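N-terminal acetyltransferase B complex subunit MDM20 (Candida albicans, PDB 5K04) probably serves as the non-catalytic subunit of the NatB N-terminal acetyltransferase complex, wrapping round and supporting the catalytic subunit NAT3. Local coordinates at the interface of chains A and B. Sequence-based numbering; all coordinates share one arbitrary frame. Chains: chain A, Uncharacterized protein; chain B, N-terminal acetyltransferase B complex subunit NAT3.

Contact 1: the interface of chains A and B. Residues chain A 213, 217, 245, 247; chain B 4-6.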
# COMPACT_ATOMS: atom_id res chain seq x y z
N LEU A 213 9.89 -17.67 16.07
CA LEU A 213 10.90 -16.98 15.26
C LEU A 213 11.09 -15.55 15.74
O LEU A 213 12.22 -15.07 15.85
CB LEU A 213 10.50 -17.00 13.78
CG LEU A 213 11.58 -16.44 12.84
CD1 LEU A 213 12.93 -17.14 13.07
CD2 LEU A 213 11.17 -16.54 11.38
N LEU A 217 14.86 -14.29 16.97
CA LEU A 217 15.57 -13.17 16.36
C LEU A 217 15.89 -12.11 17.39
O LEU A 217 17.00 -11.56 17.41
CB LEU A 217 14.73 -12.58 15.22
CG LEU A 217 14.52 -13.52 14.03
CD1 LEU A 217 13.57 -12.92 12.97
CD2 LEU A 217 15.84 -13.93 13.40
N PHE A 245 17.97 -24.69 10.09
CA PHE A 245 17.41 -23.38 9.86
C PHE A 245 17.91 -22.80 8.53
O PHE A 245 17.11 -22.40 7.68
CB PHE A 245 17.70 -22.47 11.05
CG PHE A 245 16.93 -21.21 11.04
CD1 PHE A 245 15.76 -21.11 10.30
CD2 PHE A 245 17.38 -20.09 11.73
CE1 PHE A 245 15.05 -19.93 10.26
CE2 PHE A 245 16.68 -18.92 11.70
CZ PHE A 245 15.50 -18.83 10.95
N ASP A 247 19.89 -20.00 7.59
CA ASP A 247 19.44 -18.61 7.62
C ASP A 247 20.65 -17.69 7.53
O ASP A 247 21.52 -17.72 8.41
CB ASP A 247 18.66 -18.37 8.92
CG ASP A 247 17.96 -17.06 8.94
OD1 ASP A 247 16.98 -16.89 8.19
OD2 ASP A 247 18.38 -16.21 9.76
N ILE B 4 14.87 -15.82 6.92
CA ILE B 4 13.44 -15.95 7.12
C ILE B 4 13.02 -15.06 8.27
O ILE B 4 13.66 -15.05 9.33
CB ILE B 4 13.04 -17.42 7.34
CG1 ILE B 4 13.14 -18.16 6.00
CG2 ILE B 4 11.63 -17.53 7.87
CD1 ILE B 4 12.93 -19.65 6.09
N LYS B 5 11.95 -14.29 8.06
CA LYS B 5 11.41 -13.34 9.01
C LYS B 5 9.90 -13.49 9.12
O LYS B 5 9.22 -13.92 8.17
CB LYS B 5 11.73 -11.88 8.64
CG LYS B 5 13.18 -11.56 8.32
CD LYS B 5 14.13 -11.75 9.50
CE LYS B 5 15.57 -11.56 9.01
NZ LYS B 5 16.62 -11.94 10.03
N PRO B 6 9.34 -13.15 10.28
CA PRO B 6 7.89 -13.15 10.41
C PRO B 6 7.27 -12.10 9.51
O PRO B 6 7.80 -11.00 9.35
CB PRO B 6 7.66 -12.81 11.88
CG PRO B 6 8.95 -13.14 12.55
CD PRO B 6 10.01 -12.80 11.54
O HOH W 1 16.48 -14.38 10.11
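B:Ile4, B:Lys5 and B:Pro6, from the N-terminal strand 3-6 of the GNAT-family catalytic subunit, rest against helix 213-225 and a nearby loop of the MDM20/NAA25-family subunit. The direct polar link runs from the backbone N-H of B:Ile4 to the carboxylate oxygen OD1 of A:Asp247, at 2.7 Å. It is fairly straight, 154° at the hydrogen, with the N-H meeting OD1 almost in line with the carboxylate C-O bond. The other carboxylate oxygen works through water: water 1 lies 2.7 Å from A:Asp247 OD2 and 3.0 Å from the carbonyl oxygen of B:Ile4. One carboxylate thus serves both the N-H and the C=O of the same residue. The side-chain nitrogen NZ of B:Lys5 also approaches this water, at a spacing too short to be trusted in detail, and its positive charge may help to balance the aspartate. Within chain A, CB of A:Asp247 packs over the rim of one face of the A:Phe245 ring, which may steady the acid.

Apolar contacts come from the two leucines, one helical turn apart. A:Leu213, with CG anti to the backbone N (chi1 -173°), points its CD2 methyl at CG2 of B:Ile4, 3.7 Å away, the two side chains crossing at about a right angle. A:Leu217 offers CD1 to CD of the bent B:Lys5 chain at 3.7 Å, and the same A:Leu217 CD1 methyl also touches CD of B:Pro6 at 3.8 Å.

Contact 2: the interface of chains A and B. Residues chain A 246, 277-278, 310, 314; chain B 2, 48, 84, 87.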
# COMPACT_ATOMS: atom_id res chain seq x y z
N ASP A 246 19.23 -22.79 8.32
CA ASP A 246 19.85 -22.34 7.05
C ASP A 246 19.46 -20.90 6.72
O ASP A 246 18.81 -20.62 5.71
CB ASP A 246 19.53 -23.26 5.88
CG ASP A 246 20.31 -22.87 4.60
OD1 ASP A 246 21.29 -22.11 4.69
OD2 ASP A 246 19.93 -23.33 3.50
N ARG A 277 23.84 -22.03 -1.40
CA ARG A 277 23.91 -20.60 -1.73
C ARG A 277 24.40 -19.79 -0.53
O ARG A 277 25.37 -19.04 -0.63
CB ARG A 277 22.54 -20.12 -2.20
CG ARG A 277 22.40 -18.59 -2.35
CD ARG A 277 21.36 -18.22 -3.41
NE ARG A 277 21.08 -16.78 -3.40
CZ ARG A 277 20.18 -16.19 -2.60
NH1 ARG A 277 19.48 -16.92 -1.75
NH2 ARG A 277 20.00 -14.88 -2.64
N ASN A 278 23.73 -19.95 0.61
CA ASN A 278 24.05 -19.12 1.77
C ASN A 278 25.48 -19.33 2.25
O ASN A 278 26.15 -18.39 2.68
CB ASN A 278 23.07 -19.41 2.90
CG ASN A 278 21.75 -18.64 2.75
OD1 ASN A 278 21.65 -17.71 1.95
ND2 ASN A 278 20.76 -19.03 3.54
N CYS A 310 19.82 -14.93 -9.61
CA CYS A 310 20.24 -14.27 -8.38
C CYS A 310 21.69 -13.79 -8.41
O CYS A 310 22.01 -12.87 -7.65
CB CYS A 310 20.04 -15.21 -7.18
SG CYS A 310 21.05 -16.68 -7.08
N ASP A 314 23.38 -10.94 -5.75
CA ASP A 314 24.13 -11.46 -4.62
C ASP A 314 25.57 -10.91 -4.58
O ASP A 314 26.08 -10.56 -3.51
CB ASP A 314 24.12 -12.99 -4.68
CG ASP A 314 22.72 -13.60 -4.40
OD1 ASP A 314 21.76 -12.86 -4.06
OD2 ASP A 314 22.58 -14.84 -4.51
N THR B 2 19.25 -16.28 1.60
CA THR B 2 17.95 -15.97 2.16
C THR B 2 17.99 -16.04 3.68
O THR B 2 18.73 -16.84 4.28
CB THR B 2 16.83 -16.92 1.62
OG1 THR B 2 16.62 -18.02 2.51
CG2 THR B 2 17.20 -17.44 0.23
N GLU B 48 16.33 -11.14 1.40
CA GLU B 48 17.63 -11.26 0.78
C GLU B 48 18.51 -10.04 1.06
O GLU B 48 18.04 -8.91 1.16
CB GLU B 48 17.53 -11.44 -0.75
CG GLU B 48 16.64 -12.55 -1.21
CD GLU B 48 17.10 -13.92 -0.73
OE1 GLU B 48 16.22 -14.80 -0.54
OE2 GLU B 48 18.32 -14.13 -0.58
N TYR B 84 14.74 -14.76 -7.68
CA TYR B 84 15.27 -15.73 -6.72
C TYR B 84 14.66 -17.12 -6.90
O TYR B 84 14.56 -17.89 -5.95
CB TYR B 84 15.07 -15.20 -5.30
CG TYR B 84 15.80 -13.88 -5.08
CD1 TYR B 84 17.17 -13.86 -4.89
CD2 TYR B 84 15.14 -12.66 -5.10
CE1 TYR B 84 17.87 -12.68 -4.72
CE2 TYR B 84 15.84 -11.46 -4.93
CZ TYR B 84 17.21 -11.48 -4.74
OH TYR B 84 17.93 -10.33 -4.56
N ILE B 87 16.61 -21.84 -7.13
CA ILE B 87 17.70 -22.02 -6.18
C ILE B 87 17.16 -22.63 -4.89
O ILE B 87 17.80 -22.55 -3.84
CB ILE B 87 18.43 -20.69 -5.88
CG1 ILE B 87 17.45 -19.64 -5.36
CG2 ILE B 87 19.17 -20.18 -7.14
CD1 ILE B 87 18.11 -18.34 -4.94
O HOH W 2 20.62 -10.62 -3.68
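The modelled start of chain B, with B:Thr2 extended (psi 145°), meets the first turn of helix 277-289, where A:Arg277 and A:Asn278 follow one another. The carboxamide of A:Asn278 reads both polar atoms of the B:Thr2 backbone: OD1 accepts from the backbone N at 2.8 Å, and ND2 donates to the carbonyl oxygen O at 3.1 Å. In each bond the donor lies in the carbonyl plane on a lone pair, although B:Thr2 O is tilted from the plane of the asparagine amide.

A:Arg277 extends from CG to NE and carries its guanidinium between two carboxylates. A:Arg277 grips A:Asp314 side-on within chain A, NE to OD2 at 2.7 Å and NH2 to OD1 at 3.0 Å. A:Arg277 NH2 also forms a salt bridge with B:Glu48 OE2 at 2.8 Å, approaching from above the glutamate plane. B:Ile87 CD1 covers the rim of one guanidinium face and touches A:Arg277 CD at 3.6 Å. B:Glu48 CG sits over the centre of the B:Tyr84 ring, whose hydroxyl reaches A:Asp314 through water 2.

B:Ile87 lies within the GNAT pyrophosphate-binding motif, beside the CoA-binding B:Arg86 and B:Gly88, so this site joins the auxiliary subunit to the vicinity of the cofactor loop and probably steadies it.

Contact 3: the interface of chains A and B. Residues chain A 435-436, 438; chain B 148-149.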
# COMPACT_ATOMS: atom_id res chain seq x y z
N LEU A 435 -3.16 -7.07 -15.53
CA LEU A 435 -2.30 -7.42 -14.41
C LEU A 435 -3.09 -7.92 -13.20
O LEU A 435 -2.48 -8.34 -12.21
CB LEU A 435 -1.44 -6.22 -14.02
CG LEU A 435 -0.19 -5.99 -14.88
CD1 LEU A 435 0.42 -4.62 -14.62
CD2 LEU A 435 0.85 -7.07 -14.60
N LYS A 436 -4.42 -7.87 -13.29
CA LYS A 436 -5.33 -8.34 -12.24
C LYS A 436 -5.00 -7.69 -10.89
O LYS A 436 -5.03 -8.34 -9.84
CB LYS A 436 -5.34 -9.86 -12.17
CG LYS A 436 -5.81 -10.49 -13.50
CD LYS A 436 -6.34 -11.91 -13.34
CE LYS A 436 -7.02 -12.43 -14.61
NZ LYS A 436 -6.10 -12.56 -15.78
N ARG A 438 -5.81 -5.94 -7.71
CA ARG A 438 -7.01 -5.98 -6.90
C ARG A 438 -6.64 -5.63 -5.47
O ARG A 438 -5.49 -5.79 -5.04
CB ARG A 438 -7.71 -7.35 -6.98
CG ARG A 438 -6.98 -8.45 -6.25
CD ARG A 438 -7.75 -9.76 -6.30
NE ARG A 438 -9.07 -9.65 -5.68
CZ ARG A 438 -9.32 -9.85 -4.38
NH1 ARG A 438 -8.34 -10.18 -3.55
NH2 ARG A 438 -10.56 -9.72 -3.92
N ASN B 148 -9.42 -15.63 -9.24
CA ASN B 148 -9.37 -14.61 -10.28
C ASN B 148 -8.21 -14.86 -11.27
O ASN B 148 -8.42 -15.00 -12.48
CB ASN B 148 -9.27 -13.21 -9.65
CG ASN B 148 -9.25 -12.11 -10.69
OD1 ASN B 148 -9.68 -12.31 -11.83
ND2 ASN B 148 -8.76 -10.92 -10.31
N LYS B 149 -6.98 -14.89 -10.75
CA LYS B 149 -5.84 -15.26 -11.59
C LYS B 149 -5.85 -16.74 -11.93
O LYS B 149 -5.42 -17.13 -13.02
CB LYS B 149 -4.52 -14.89 -10.89
CG LYS B 149 -4.23 -13.39 -10.79
CD LYS B 149 -2.87 -13.16 -10.14
CE LYS B 149 -2.52 -11.67 -10.09
NZ LYS B 149 -1.13 -11.40 -9.63
O HOH W 3 -0.60 -10.44 -12.19
O HOH W 4 -1.77 -8.50 -9.87
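The carboxamide of B:Asn148 is laid against the aliphatic chain of A:Lys436, which passes over one of its faces from CB through CD to CE. A:Lys436 CD lies above the plane but displaced from the amide carbon, 3.9 Å from B:Asn148 CG and 3.7 Å from B:Asn148 OD1. A:Arg438 CD stands 4.3 Å from B:Asn148 ND2. B:Asn148 holds its CG anti to the backbone N (chi1 -178°), which turns the amide towards the lysine.

B:Lys149 passes alongside A:Lys436 in the opposite direction, methylene against methylene, with B:Lys149 CG 3.6 Å from A:Lys436 CD. The two NZ atoms therefore end up at opposite ends of the contact. B:Lys149 is extended beyond CG and carries NZ towards the carbonyl oxygen of A:Leu435. Water 3 bridges the two, 2.8 Å from B:Lys149 NZ and 2.8 Å from A:Leu435 O. Water 4 lies beside the same pair, though its spacing to the carbonyl is too short to rely on. A:Lys436 CE comes 3.6 Å from the backbone O of B:Asn148.

Built on lysine methylenes and water, this patch between loop residues probably helps to hold a C-terminal stretch of NAT3 against the auxiliary subunit.

Contact 4: the interface of chains A and B. Residues chain A 479, 482-483, 486, 495; chain B 33, 37.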
# COMPACT_ATOMS: atom_id res chain seq x y z
N SER A 479 -9.92 -6.82 12.00
CA SER A 479 -8.63 -7.44 12.30
C SER A 479 -8.03 -6.91 13.60
O SER A 479 -7.49 -7.68 14.41
CB SER A 479 -7.67 -7.19 11.12
OG SER A 479 -8.20 -7.72 9.92
N GLN A 482 -10.16 -8.39 16.52
CA GLN A 482 -9.86 -9.81 16.72
C GLN A 482 -8.43 -10.01 17.19
O GLN A 482 -8.16 -10.90 18.01
CB GLN A 482 -10.09 -10.57 15.41
CG GLN A 482 -11.53 -10.65 14.96
CD GLN A 482 -11.66 -11.24 13.56
OE1 GLN A 482 -10.66 -11.60 12.93
NE2 GLN A 482 -12.89 -11.34 13.07
N GLY A 483 -7.50 -9.22 16.67
CA GLY A 483 -6.12 -9.32 17.13
C GLY A 483 -5.99 -9.01 18.61
O GLY A 483 -5.19 -9.64 19.30
N ASN A 486 -7.98 -12.06 20.53
CA ASN A 486 -6.95 -13.06 20.65
C ASN A 486 -5.54 -13.05 21.21
O ASN A 486 -4.79 -14.00 21.04
CB ASN A 486 -6.82 -13.83 19.34
CG ASN A 486 -8.18 -14.42 18.89
OD1 ASN A 486 -8.55 -15.52 19.27
ND2 ASN A 486 -8.93 -13.64 18.12
N PHE A 495 -1.16 -4.17 12.22
CA PHE A 495 -2.56 -3.94 11.84
C PHE A 495 -2.92 -2.47 12.02
O PHE A 495 -3.53 -1.85 11.14
CB PHE A 495 -3.51 -4.79 12.69
CG PHE A 495 -3.38 -6.27 12.49
CD1 PHE A 495 -2.67 -6.80 11.43
CD2 PHE A 495 -4.00 -7.13 13.38
CE1 PHE A 495 -2.57 -8.16 11.27
CE2 PHE A 495 -3.90 -8.51 13.22
CZ PHE A 495 -3.18 -9.02 12.16
N SER B 33 -4.86 -10.99 7.20
CA SER B 33 -4.88 -10.70 8.63
C SER B 33 -5.40 -11.88 9.43
O SER B 33 -4.98 -12.09 10.58
CB SER B 33 -5.73 -9.45 8.88
OG SER B 33 -7.09 -9.76 8.64
N ILE B 37 -3.68 -13.70 12.47
CA ILE B 37 -4.36 -13.75 13.76
C ILE B 37 -4.38 -15.18 14.30
O ILE B 37 -4.05 -15.41 15.47
CB ILE B 37 -5.79 -13.16 13.64
CG1 ILE B 37 -5.73 -11.63 13.65
CG2 ILE B 37 -6.70 -13.64 14.78
CD1 ILE B 37 -6.92 -10.99 12.97
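B:Ile37, near the end of helix 29-38, pushes its side chain between helix 456-485, the turn that follows it and helix 489-503 of chain A. Its CB divides into two branches that go to different partners. The CG2 methyl, anti to the backbone N, turns to the carboxamide of A:Asn486 and lies 4.0 Å from ND2. The other branch, with CG1 beside the backbone N (chi1 -79°), meets the aromatic ring: B:Ile37 CG1 is 3.6 Å from A:Phe495 CE2 and somewhat farther, 3.9 Å, from A:Phe495 CZ. At the tip, CD1 reaches the surface of helix 456-485, 3.7 Å from the carbonyl oxygen of A:Ser479 and 3.8 Å from the amide oxygen OE1 of A:Gln482. The isoleucine crosses the A:Gln482 side chain at about a right angle.

A:Asn486 is itself held in place, since ND2 donates to the carbonyl oxygen of A:Gln482 at 2.8 Å, with that oxygen in the asparagine amide plane. This bond fixes the amide next to the isoleucine methyl.

One turn earlier on helix 29-38 of chain B, B:Ser33 brings its hydroxyl to that of A:Ser479. B:Ser33 OG and A:Ser479 OG hydrogen-bond at 2.6 Å, in a direction the structure does not settle, and the neighbouring CB atoms pack together.

Helix 29-38 belongs to the N-terminal part of the GNAT fold, and here it lies against two consecutive helices of the helical auxiliary subunit.

Contacts 1 and 2 are neighbours, their C-alpha centres about 14 Å apart. They share no residue but are joined on both sides: the N-terminal segment of chain B runs from contact 2 into contact 1, while adjacent A:Asp246 and A:Asp247 are divided between them. Contact 4 lies about 21 Å from contact 1 and 32 Å from contact 2. Contact 3 is 26 to 30 Å from each of the others. Chain A therefore meets NAT3 at widely separated helices and loops, consistent with a scaffold that wraps round the catalytic subunit and holds its N-terminal segment, cofactor-loop region and C-terminal stretch together.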